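Local coordinates for protein beta-1,3-1,4-glucanase (Caldicellulosiruptor sp. F32, PDB 5H4R) that hydrolyses mixed-linkage beta-1,3-1,4-glucans such as lichenan, as a lichenase of glycoside hydrolase family 5, at residues 148-153 with 190-195; 210-215 with 253-258; 24-29 with 338-343; 28-33 with 347-352. The protein carries 1 engineered substitution. All coordinates share one frame; numbering follows the deposited sequence.

Contact 1 of 4, residues 148-153 with 190-195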
# COMPACT_ATOMS: atom_id res chain seq x y z
N TYR A 148 10.46 17.23 -4.14
CA TYR A 148 9.57 16.27 -4.79
C TYR A 148 8.22 16.39 -4.09
O TYR A 148 7.61 17.46 -4.15
CB TYR A 148 10.20 14.88 -4.82
CG TYR A 148 11.53 14.89 -5.54
CD1 TYR A 148 11.59 15.01 -6.92
CD2 TYR A 148 12.72 14.80 -4.85
CE1 TYR A 148 12.80 15.05 -7.59
CE2 TYR A 148 13.94 14.83 -5.52
CZ TYR A 148 13.97 14.95 -6.88
OH TYR A 148 15.18 14.98 -7.56
N TYR A 149 7.74 15.34 -3.42
CA TYR A 149 6.48 15.39 -2.66
C TYR A 149 6.82 15.78 -1.22
O TYR A 149 7.50 15.02 -0.52
CB TYR A 149 5.75 14.04 -2.71
CG TYR A 149 4.36 14.07 -2.11
CD1 TYR A 149 4.17 14.30 -0.75
CD2 TYR A 149 3.22 13.89 -2.91
CE1 TYR A 149 2.91 14.34 -0.19
CE2 TYR A 149 1.96 13.93 -2.35
CZ TYR A 149 1.81 14.14 -1.00
OH TYR A 149 0.54 14.18 -0.46
N TYR A 150 6.38 16.95 -0.79
CA TYR A 150 6.55 17.29 0.62
C TYR A 150 5.35 18.08 1.13
O TYR A 150 5.05 19.17 0.61
CB TYR A 150 7.86 18.06 0.85
CG TYR A 150 8.39 17.85 2.24
CD1 TYR A 150 8.92 16.61 2.63
CD2 TYR A 150 8.31 18.86 3.21
CE1 TYR A 150 9.40 16.40 3.90
CE2 TYR A 150 8.77 18.65 4.48
CZ TYR A 150 9.32 17.43 4.83
OH TYR A 150 9.75 17.27 6.12
N PRO A 151 4.64 17.59 2.17
CA PRO A 151 3.35 18.20 2.54
C PRO A 151 3.42 19.31 3.58
O PRO A 151 3.00 19.15 4.73
CB PRO A 151 2.57 16.99 3.06
CG PRO A 151 3.63 16.17 3.76
CD PRO A 151 4.85 16.30 2.87
N ASN A 152 3.97 20.46 3.19
CA ASN A 152 3.82 21.64 4.02
C ASN A 152 3.74 22.87 3.12
O ASN A 152 3.95 22.79 1.90
CB ASN A 152 4.92 21.74 5.09
CG ASN A 152 6.32 21.98 4.53
OD1 ASN A 152 6.53 22.20 3.34
ND2 ASN A 152 7.30 21.94 5.45
N SER A 153 3.39 24.00 3.73
CA SER A 153 3.18 25.22 2.94
C SER A 153 4.46 25.66 2.27
O SER A 153 4.43 26.13 1.12
CB SER A 153 2.60 26.33 3.82
OG SER A 153 1.23 26.07 4.09
N ARG A 190 4.11 12.60 4.62
CA ARG A 190 4.41 12.99 5.99
C ARG A 190 5.57 13.98 5.99
O ARG A 190 6.26 14.16 4.98
CB ARG A 190 4.76 11.78 6.85
CG ARG A 190 6.07 11.12 6.43
CD ARG A 190 6.18 9.70 6.93
NE ARG A 190 7.52 9.19 6.73
CZ ARG A 190 7.96 8.67 5.59
NH1 ARG A 190 7.17 8.60 4.52
NH2 ARG A 190 9.21 8.26 5.49
N LEU A 191 5.81 14.57 7.15
CA LEU A 191 7.00 15.37 7.38
C LEU A 191 8.06 14.37 7.81
O LEU A 191 7.77 13.47 8.59
CB LEU A 191 6.74 16.44 8.44
CG LEU A 191 5.57 17.38 8.15
CD1 LEU A 191 5.25 18.24 9.37
CD2 LEU A 191 5.89 18.26 6.97
N THR A 192 9.26 14.48 7.26
CA THR A 192 10.31 13.52 7.59
C THR A 192 11.37 14.15 8.49
O THR A 192 11.58 15.36 8.49
CB THR A 192 10.98 12.96 6.34
OG1 THR A 192 11.60 14.04 5.64
CG2 THR A 192 9.98 12.26 5.46
N GLY A 193 12.05 13.31 9.26
CA GLY A 193 13.08 13.77 10.16
C GLY A 193 12.55 14.78 11.15
O GLY A 193 13.06 15.90 11.25
N SER A 194 11.49 14.40 11.86
CA SER A 194 10.74 15.30 12.71
C SER A 194 10.00 14.48 13.74
O SER A 194 9.61 13.34 13.47
CB SER A 194 9.73 16.12 11.90
OG SER A 194 8.63 16.53 12.68
N ARG A 195 9.78 15.07 14.92
CA ARG A 195 8.95 14.41 15.93
C ARG A 195 7.56 14.10 15.40
O ARG A 195 6.88 13.23 15.93
CB ARG A 195 8.85 15.28 17.19
CG ARG A 195 8.07 16.56 17.01
CD ARG A 195 8.36 17.49 18.22
NE ARG A 195 7.80 18.83 18.09
CZ ARG A 195 8.20 19.73 17.18
NH1 ARG A 195 9.18 19.43 16.32
NH2 ARG A 195 7.63 20.93 17.14

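Contact 2 of 4, residues 210-215 with 253-258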
# COMPACT_ATOMS: atom_id res chain seq x y z
N ALA A 210 0.22 20.32 7.52
CA ALA A 210 0.56 19.13 6.73
C ALA A 210 -0.69 18.36 6.33
O ALA A 210 -0.79 17.86 5.20
CB ALA A 210 1.54 18.26 7.52
N VAL A 211 -1.66 18.26 7.23
CA VAL A 211 -2.93 17.61 6.90
C VAL A 211 -3.63 18.36 5.77
O VAL A 211 -4.16 17.74 4.82
CB VAL A 211 -3.81 17.52 8.16
CG1 VAL A 211 -5.26 17.11 7.81
CG2 VAL A 211 -3.23 16.51 9.12
N GLU A 212 -3.61 19.69 5.82
CA GLU A 212 -4.22 20.49 4.77
C GLU A 212 -3.48 20.32 3.45
O GLU A 212 -4.09 20.24 2.38
CB GLU A 212 -4.24 21.96 5.18
CG GLU A 212 -5.15 22.24 6.37
CD GLU A 212 -6.61 21.87 6.12
OE1 GLU A 212 -7.23 22.50 5.23
OE2 GLU A 212 -7.13 20.94 6.80
N ALA A 213 -2.15 20.28 3.51
CA ALA A 213 -1.38 20.10 2.29
C ALA A 213 -1.69 18.77 1.64
O ALA A 213 -1.77 18.68 0.42
CB ALA A 213 0.11 20.21 2.60
N ILE A 214 -1.86 17.72 2.45
CA ILE A 214 -2.18 16.39 1.91
C ILE A 214 -3.55 16.40 1.26
O ILE A 214 -3.74 15.79 0.20
CB ILE A 214 -2.07 15.32 3.02
CG1 ILE A 214 -0.61 15.06 3.37
CG2 ILE A 214 -2.69 13.97 2.55
CD1 ILE A 214 -0.41 14.26 4.61
N ASN A 215 -4.51 17.09 1.87
CA ASN A 215 -5.83 17.24 1.24
C ASN A 215 -5.70 17.90 -0.12
O ASN A 215 -6.30 17.45 -1.11
CB ASN A 215 -6.76 18.05 2.14
CG ASN A 215 -7.26 17.27 3.35
OD1 ASN A 215 -7.27 16.04 3.35
ND2 ASN A 215 -7.72 18.00 4.38
N GLU A 253 -10.50 16.46 9.99
CA GLU A 253 -9.82 17.34 9.04
C GLU A 253 -9.47 16.65 7.73
O GLU A 253 -9.14 17.35 6.77
CB GLU A 253 -8.55 17.91 9.68
CG GLU A 253 -8.84 18.95 10.76
CD GLU A 253 -9.02 18.36 12.15
OE1 GLU A 253 -9.11 17.12 12.29
OE2 GLU A 253 -9.09 19.15 13.11
N PHE A 254 -9.53 15.32 7.66
CA PHE A 254 -9.26 14.62 6.41
C PHE A 254 -10.43 14.84 5.46
O PHE A 254 -11.59 14.78 5.86
CB PHE A 254 -9.06 13.13 6.66
CG PHE A 254 -8.90 12.34 5.40
CD1 PHE A 254 -7.72 12.37 4.70
CD2 PHE A 254 -9.96 11.60 4.89
CE1 PHE A 254 -7.57 11.66 3.51
CE2 PHE A 254 -9.82 10.92 3.69
CZ PHE A 254 -8.64 10.95 3.01
N LYS A 255 -10.11 15.12 4.19
CA LYS A 255 -11.14 15.36 3.19
C LYS A 255 -11.00 14.39 2.03
O LYS A 255 -9.92 14.29 1.42
CB LYS A 255 -11.07 16.80 2.66
CG LYS A 255 -11.33 17.86 3.69
CD LYS A 255 -11.18 19.23 3.05
CE LYS A 255 -11.45 20.34 4.06
NZ LYS A 255 -11.13 21.68 3.49
N ILE A 256 -12.07 13.67 1.72
CA ILE A 256 -12.08 12.90 0.47
C ILE A 256 -12.14 13.88 -0.69
O ILE A 256 -13.01 14.77 -0.69
CB ILE A 256 -13.27 11.95 0.43
CG1 ILE A 256 -13.22 10.94 1.58
CG2 ILE A 256 -13.30 11.20 -0.93
CD1 ILE A 256 -14.49 10.11 1.69
N PRO A 257 -11.24 13.78 -1.68
CA PRO A 257 -11.28 14.72 -2.80
C PRO A 257 -12.60 14.68 -3.54
O PRO A 257 -13.22 13.62 -3.69
CB PRO A 257 -10.15 14.24 -3.73
CG PRO A 257 -9.34 13.35 -2.94
CD PRO A 257 -10.14 12.82 -1.78
N LYS A 258 -12.99 15.84 -4.06
CA LYS A 258 -14.11 15.93 -4.99
C LYS A 258 -13.72 15.25 -6.29
O LYS A 258 -12.59 15.39 -6.75
CB LYS A 258 -14.48 17.39 -5.22
CG LYS A 258 -14.73 18.17 -3.95
CD LYS A 258 -15.80 17.54 -3.05
CE LYS A 258 -17.17 17.54 -3.70
NZ LYS A 258 -18.21 16.99 -2.78
O HOH W 1 -7.23 14.16 1.26
O HOH W 2 -8.82 16.28 -0.68

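Contact 3 of 4, residues 24-29 with 338-343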
# COMPACT_ATOMS: atom_id res chain seq x y z
N LYS A 24 -0.20 -24.58 12.66
CA LYS A 24 -1.62 -24.93 12.64
C LYS A 24 -2.41 -23.66 12.37
O LYS A 24 -2.34 -22.70 13.14
CB LYS A 24 -2.04 -25.55 13.97
CG LYS A 24 -3.52 -25.93 14.05
CD LYS A 24 -3.91 -26.35 15.45
CE LYS A 24 -5.43 -26.36 15.63
NZ LYS A 24 -5.82 -26.63 17.04
N ILE A 25 -3.16 -23.65 11.27
CA ILE A 25 -3.98 -22.49 10.95
C ILE A 25 -5.20 -22.50 11.87
O ILE A 25 -5.90 -23.52 11.95
CB ILE A 25 -4.40 -22.50 9.49
CG1 ILE A 25 -3.17 -22.46 8.58
CG2 ILE A 25 -5.31 -21.34 9.19
CD1 ILE A 25 -3.49 -22.73 7.08
N PRO A 26 -5.51 -21.40 12.55
CA PRO A 26 -6.61 -21.41 13.51
C PRO A 26 -7.97 -21.30 12.83
O PRO A 26 -8.10 -20.79 11.72
CB PRO A 26 -6.34 -20.17 14.37
CG PRO A 26 -5.66 -19.23 13.44
CD PRO A 26 -4.79 -20.10 12.56
N GLU A 27 -8.98 -21.79 13.54
CA GLU A 27 -10.37 -21.55 13.15
C GLU A 27 -10.83 -20.23 13.76
O GLU A 27 -11.04 -20.14 14.97
CB GLU A 27 -11.26 -22.71 13.62
CG GLU A 27 -11.12 -23.95 12.76
CD GLU A 27 -11.67 -23.73 11.36
OE1 GLU A 27 -12.62 -22.94 11.20
OE2 GLU A 27 -11.14 -24.36 10.41
N ILE A 28 -10.99 -19.22 12.91
CA ILE A 28 -11.29 -17.86 13.35
C ILE A 28 -12.80 -17.67 13.28
O ILE A 28 -13.42 -17.95 12.24
CB ILE A 28 -10.59 -16.81 12.46
CG1 ILE A 28 -9.07 -17.00 12.35
CG2 ILE A 28 -10.93 -15.38 12.96
CD1 ILE A 28 -8.26 -16.43 13.45
N LYS A 29 -13.37 -17.15 14.37
CA LYS A 29 -14.80 -16.88 14.48
C LYS A 29 -14.98 -15.38 14.68
O LYS A 29 -14.90 -14.88 15.81
CB LYS A 29 -15.41 -17.65 15.64
CG LYS A 29 -15.07 -19.14 15.63
CD LYS A 29 -15.53 -19.83 14.35
CE LYS A 29 -15.14 -21.30 14.35
NZ LYS A 29 -15.50 -22.00 13.08
N SER A 338 2.97 -17.89 15.56
CA SER A 338 2.38 -16.58 15.85
C SER A 338 2.03 -15.82 14.57
O SER A 338 0.98 -15.17 14.49
CB SER A 338 3.33 -15.73 16.69
OG SER A 338 3.44 -16.21 18.02
N ARG A 339 2.93 -15.82 13.59
CA ARG A 339 2.67 -15.07 12.37
C ARG A 339 1.53 -15.69 11.56
O ARG A 339 0.77 -14.97 10.91
CB ARG A 339 3.94 -14.94 11.55
CG ARG A 339 5.00 -14.13 12.24
CD ARG A 339 5.97 -13.52 11.25
NE ARG A 339 6.75 -14.55 10.59
CZ ARG A 339 7.25 -14.48 9.35
NH1 ARG A 339 7.06 -13.42 8.56
NH2 ARG A 339 7.97 -15.49 8.90
N VAL A 340 1.39 -17.02 11.62
CA VAL A 340 0.26 -17.71 10.98
C VAL A 340 -1.07 -17.30 11.62
O VAL A 340 -2.05 -16.95 10.94
CB VAL A 340 0.49 -19.23 11.05
CG1 VAL A 340 -0.78 -20.02 10.74
CG2 VAL A 340 1.62 -19.66 10.13
N GLU A 341 -1.13 -17.32 12.96
CA GLU A 341 -2.36 -16.91 13.62
C GLU A 341 -2.69 -15.45 13.35
O GLU A 341 -3.85 -15.10 13.07
CB GLU A 341 -2.27 -17.18 15.12
CG GLU A 341 -2.27 -18.65 15.48
CD GLU A 341 -2.14 -18.94 16.98
OE1 GLU A 341 -2.67 -18.17 17.81
OE2 GLU A 341 -1.47 -19.95 17.33
N PHE A 342 -1.67 -14.58 13.44
CA PHE A 342 -1.82 -13.17 13.10
C PHE A 342 -2.41 -12.98 11.71
O PHE A 342 -3.33 -12.18 11.51
CB PHE A 342 -0.45 -12.48 13.18
CG PHE A 342 -0.39 -11.12 12.55
CD1 PHE A 342 -0.76 -9.98 13.24
CD2 PHE A 342 0.09 -10.97 11.25
CE1 PHE A 342 -0.68 -8.73 12.64
CE2 PHE A 342 0.17 -9.73 10.64
CZ PHE A 342 -0.21 -8.60 11.34
N ALA A 343 -1.84 -13.68 10.72
CA ALA A 343 -2.23 -13.41 9.34
C ALA A 343 -3.66 -13.85 9.08
O ALA A 343 -4.42 -13.12 8.41
CB ALA A 343 -1.28 -14.12 8.37

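Contact 4 of 4, residues 28-33 with 347-352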
# COMPACT_ATOMS: atom_id res chain seq x y z
N ILE A 28 -10.99 -19.22 12.91
CA ILE A 28 -11.29 -17.86 13.35
C ILE A 28 -12.80 -17.67 13.28
O ILE A 28 -13.42 -17.95 12.24
CB ILE A 28 -10.59 -16.81 12.46
CG1 ILE A 28 -9.07 -17.00 12.35
CG2 ILE A 28 -10.93 -15.38 12.96
CD1 ILE A 28 -8.26 -16.43 13.45
N LYS A 29 -13.37 -17.15 14.37
CA LYS A 29 -14.80 -16.88 14.48
C LYS A 29 -14.98 -15.38 14.68
O LYS A 29 -14.90 -14.88 15.81
CB LYS A 29 -15.41 -17.65 15.64
CG LYS A 29 -15.07 -19.14 15.63
CD LYS A 29 -15.53 -19.83 14.35
CE LYS A 29 -15.14 -21.30 14.35
NZ LYS A 29 -15.50 -22.00 13.08
N ILE A 30 -15.22 -14.67 13.58
CA ILE A 30 -15.58 -13.26 13.59
C ILE A 30 -16.83 -13.10 12.72
O ILE A 30 -16.80 -13.42 11.53
CB ILE A 30 -14.46 -12.36 13.06
CG1 ILE A 30 -13.18 -12.52 13.91
CG2 ILE A 30 -14.92 -10.90 13.06
CD1 ILE A 30 -11.98 -11.81 13.35
N ALA A 31 -17.91 -12.58 13.31
CA ALA A 31 -19.14 -12.38 12.56
C ALA A 31 -18.97 -11.28 11.51
O ALA A 31 -18.32 -10.26 11.75
CB ALA A 31 -20.27 -12.02 13.52
N SER A 32 -19.55 -11.50 10.33
CA SER A 32 -19.52 -10.46 9.30
C SER A 32 -20.41 -9.30 9.72
O SER A 32 -21.48 -9.48 10.31
CB SER A 32 -19.97 -11.01 7.95
OG SER A 32 -19.89 -10.00 6.93
N ARG A 33 -19.96 -8.09 9.43
CA ARG A 33 -20.75 -6.89 9.59
C ARG A 33 -21.62 -6.68 8.35
O ARG A 33 -21.42 -7.30 7.30
CB ARG A 33 -19.85 -5.67 9.82
CG ARG A 33 -18.91 -5.76 11.04
CD ARG A 33 -19.64 -5.85 12.35
NE ARG A 33 -20.12 -4.55 12.79
CZ ARG A 33 -19.30 -3.60 13.24
NH1 ARG A 33 -17.97 -3.81 13.30
NH2 ARG A 33 -19.81 -2.44 13.61
N VAL A 347 -6.62 -10.92 8.27
CA VAL A 347 -7.39 -10.99 7.03
C VAL A 347 -8.88 -11.22 7.31
O VAL A 347 -9.74 -10.59 6.68
CB VAL A 347 -6.79 -12.06 6.10
CG1 VAL A 347 -7.72 -12.31 4.90
CG2 VAL A 347 -5.45 -11.61 5.61
N ARG A 348 -9.22 -12.11 8.24
CA ARG A 348 -10.65 -12.30 8.53
C ARG A 348 -11.28 -11.07 9.17
O ARG A 348 -12.41 -10.68 8.82
CB ARG A 348 -10.85 -13.51 9.44
CG ARG A 348 -12.32 -13.74 9.86
CD ARG A 348 -13.26 -13.91 8.69
NE ARG A 348 -14.65 -13.74 9.09
CZ ARG A 348 -15.64 -13.39 8.27
NH1 ARG A 348 -15.41 -13.17 6.98
NH2 ARG A 348 -16.88 -13.24 8.73
N ALA A 349 -10.58 -10.46 10.13
CA ALA A 349 -11.09 -9.24 10.75
C ALA A 349 -11.40 -8.19 9.68
O ALA A 349 -12.42 -7.50 9.75
CB ALA A 349 -10.10 -8.70 11.76
N ALA A 350 -10.51 -8.03 8.72
CA ALA A 350 -10.73 -7.07 7.65
C ALA A 350 -11.92 -7.48 6.78
O ALA A 350 -12.81 -6.67 6.47
CB ALA A 350 -9.46 -6.96 6.81
N ARG A 351 -11.95 -8.74 6.36
CA ARG A 351 -13.00 -9.17 5.44
C ARG A 351 -14.36 -9.07 6.09
O ARG A 351 -15.35 -8.74 5.43
CB ARG A 351 -12.76 -10.61 4.96
CG ARG A 351 -13.91 -11.19 4.12
CD ARG A 351 -14.19 -10.37 2.83
NE ARG A 351 -12.98 -10.38 2.03
CZ ARG A 351 -12.41 -9.32 1.46
NH1 ARG A 351 -12.97 -8.11 1.49
NH2 ARG A 351 -11.27 -9.51 0.81
N ALA A 352 -14.44 -9.37 7.39
CA ALA A 352 -15.70 -9.25 8.11
C ALA A 352 -16.23 -7.82 8.09
O ALA A 352 -17.43 -7.60 8.27
CB ALA A 352 -15.53 -9.72 9.56
O HOH W 3 -14.93 -16.05 11.00
O HOH W 4 -17.86 -9.73 4.87

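Contact 1 of 4, residues 148-153 with 190-195
Tyr150 and Pro151 meet Arg190, Leu191 and Thr192 in a loop-to-loop contact at the C-terminal end of a TIM barrel, the end where the substrate cleft opens. Residues 148-153 follow barrel strand 135-139, and residues 190-195 follow the next strand, 181-184, so two neighbouring beta-alpha loops pack here. Tyr150 does most of the reaching. Its CG stands anti to the backbone N (chi1 -153°), and the ring then extends until OH accepts a hydrogen bond from Thr192 N at 3.1 Å, with an N-H...O angle of 153°. Tyrosine suits the place: its ring packs between the loops and its phenol gives a loop amide an acceptor. Thr192 OG1 lies at the ring edge, near the ring plane, 3.7 Å from Tyr150 CE1. Leu191 crosses the tyrosine at about a right angle, and its CD2 comes within 3.8 Å of Tyr150 CE2. The same methyl lies 4.1 Å from Asn152 CB, while the amide of Asn152 is turned to its own loop, where OD1 accepts from His155 N. Leucine is long enough for CD2 to reach both partners. Arg190 contributes its backbone to the contact; its guanidinium is held by Glu197 and by the backbone carbonyl of Gln188, the engineered glutamine of the glucan pocket, and its side chain runs about 6 Å from a bound glucose unit. Pro151, the centre of an inverse gamma turn, presses its ring on the peptide of Arg190, with CD 3.3 Å and CG 3.5 Å from Arg190 O, a buried carbonyl oxygen with no hydrogen-bond partner in the model.

Contact 2 of 4, residues 210-215 with 253-258
Asn215 turns its amide from helix 205-226 onto the backbone of residues 253-255, so that its two ends meet a carbonyl and an N-H of one short piece of chain. Its CG stands anti to the carbonyl carbon (chi1 -74°), which directs the amide at that chain. The ND2 end donates to Glu253 O at 2.9 Å with an N-H...O angle of 157°; the bond lies in the plane of both the amide and the accepting carbonyl. The OD1 end accepts from Lys255 N at 3.1 Å, but this donor stands well above the side-chain carbonyl plane, 48° out of it. OD1 also lies 2.8 Å from water 1, which reaches on to Lys255 O. Asparagine fits because one small planar group supplies both a donor and an acceptor, and a leucine in its place would probably leave Glu253 O and Lys255 N without these side-chain mates. The Lys255 side chain crosses the asparagine at about a right angle, laying its CG 3.7 Å from ND2. One turn earlier, Val211 points CG1 at Glu253 CB, 3.9 Å away, while the carboxylate of Glu253 bends off to a salt bridge with Arg208. Glu212 OE1 and Lys255 NZ are opposite charges 4.3 Å apart, beyond a salt bridge. In the TIM barrel, this joins the outer helix that follows strand 181-184 to the loop that leads into strand 267-272.

Contact 3 of 4, residues 24-29 with 338-343
Val340 and Glu341 on one side and Pro26 on the other carry this surface contact, in which the extended N-terminal segment 24-29 packs against helix 336-352. Pro26 points its ring at the helix, and its CG rests 4.0 Å from Glu341 CG and equally far from Glu341 CA. The pyrrolidine thus lies against the root and first methylene groups of the glutamate, not against its charge. Beyond CG the glutamate is extended (chi2 179°), and its carboxylate finds partners elsewhere: OE2 is bonded to Gln337 NE2 and OE1 to Val295 N. A long polar residue suits this place because its stem offers aliphatic surface while its tip is satisfied beyond the contact. An alanine in place of Pro26 would lack CG and CD, which would probably open a gap beside the Glu341 methylenes and set this part of the chain freer to turn. One residue back on the helix, Val340 points at the segment, and CG1, anti to the backbone N (chi1 166°), makes the contacts. That methyl lies 4.0 Å from Ile25 CG1, the two side chains crossing at about a right angle, and 3.9 Å from Lys24 O; Pro26 CD is more distant, at 4.4 Å. The backbone of the segment is tied to the C-terminal helix 385-395, where Tyr394 OH is bonded to both Pro26 O and Ile28 N. Lys24 N is bonded to Gln337 OE1, just before residues 338-343 on the same helix. Against residues 338-343 themselves cohesion comes from dispersion and the hiding of aliphatic surface, which implies a contact governed by shape more than by direction.

Contact 4 of 4, residues 28-33 with 347-352
The guanidinium of Arg348 lies with one face over Ala352 CB, 3.8 Å from its plane and under its centre. In that plane, at the edge, is Ile30 O, gripped side-on by two nitrogens: NH2 at 2.8 Å (159° at the hydrogen) and NE at 3.3 Å, the longer and more bent. A water extends the grip, donating to Ile28 O and accepting from Ile30 N, with a weak bond from Arg348 NE. Arginine suits the site because its paraffin stem packs as well: CG, anti to the backbone N (chi1 176°), meets Ile28 CG2 at 3.8 Å, the two side chains sliding past each other in opposite directions. Helix 336-352 makes the last beta-alpha-beta crossover of the TIM barrel, between strands 322-327 and 356-361, and residues 28-33 run over its outside ahead of the first barrel strand. Ile30 faces the helix and forks over two alanines, CD1 4.0 Å from Ala349 CB and CG2 3.7 Å from Ala352 CB; small residues let the isoleucine and the flat arginine settle close to the backbone. Arg33 N donates to Ala352 O at 2.8 Å, nearly straight at 170°, and a second water bridges Ser32 OG to Arg351 O.

The four contacts form two pairs on the outside of one TIM barrel, contact 1 among its C-terminal loops. Contacts 1 and 2 have centres 14 Å apart and touch, since Pro151 packs on Ala210, Ala213 and Ile214 of helix 205-226; they come in series along the chain. Contacts 3 and 4, with centres 12 Å apart, share Ile28 and Lys29 and both use helix 336-352. Contacts 1 and 3 lie on opposite sides of the chain's centre, 37 Å apart between centres. Both members of the first pair are nested within the loops that contacts 3 and 4 close. The first pair therefore joins loops and an outer helix from the middle of the chain, while the second brings the N-terminal segment onto the last crossover helix.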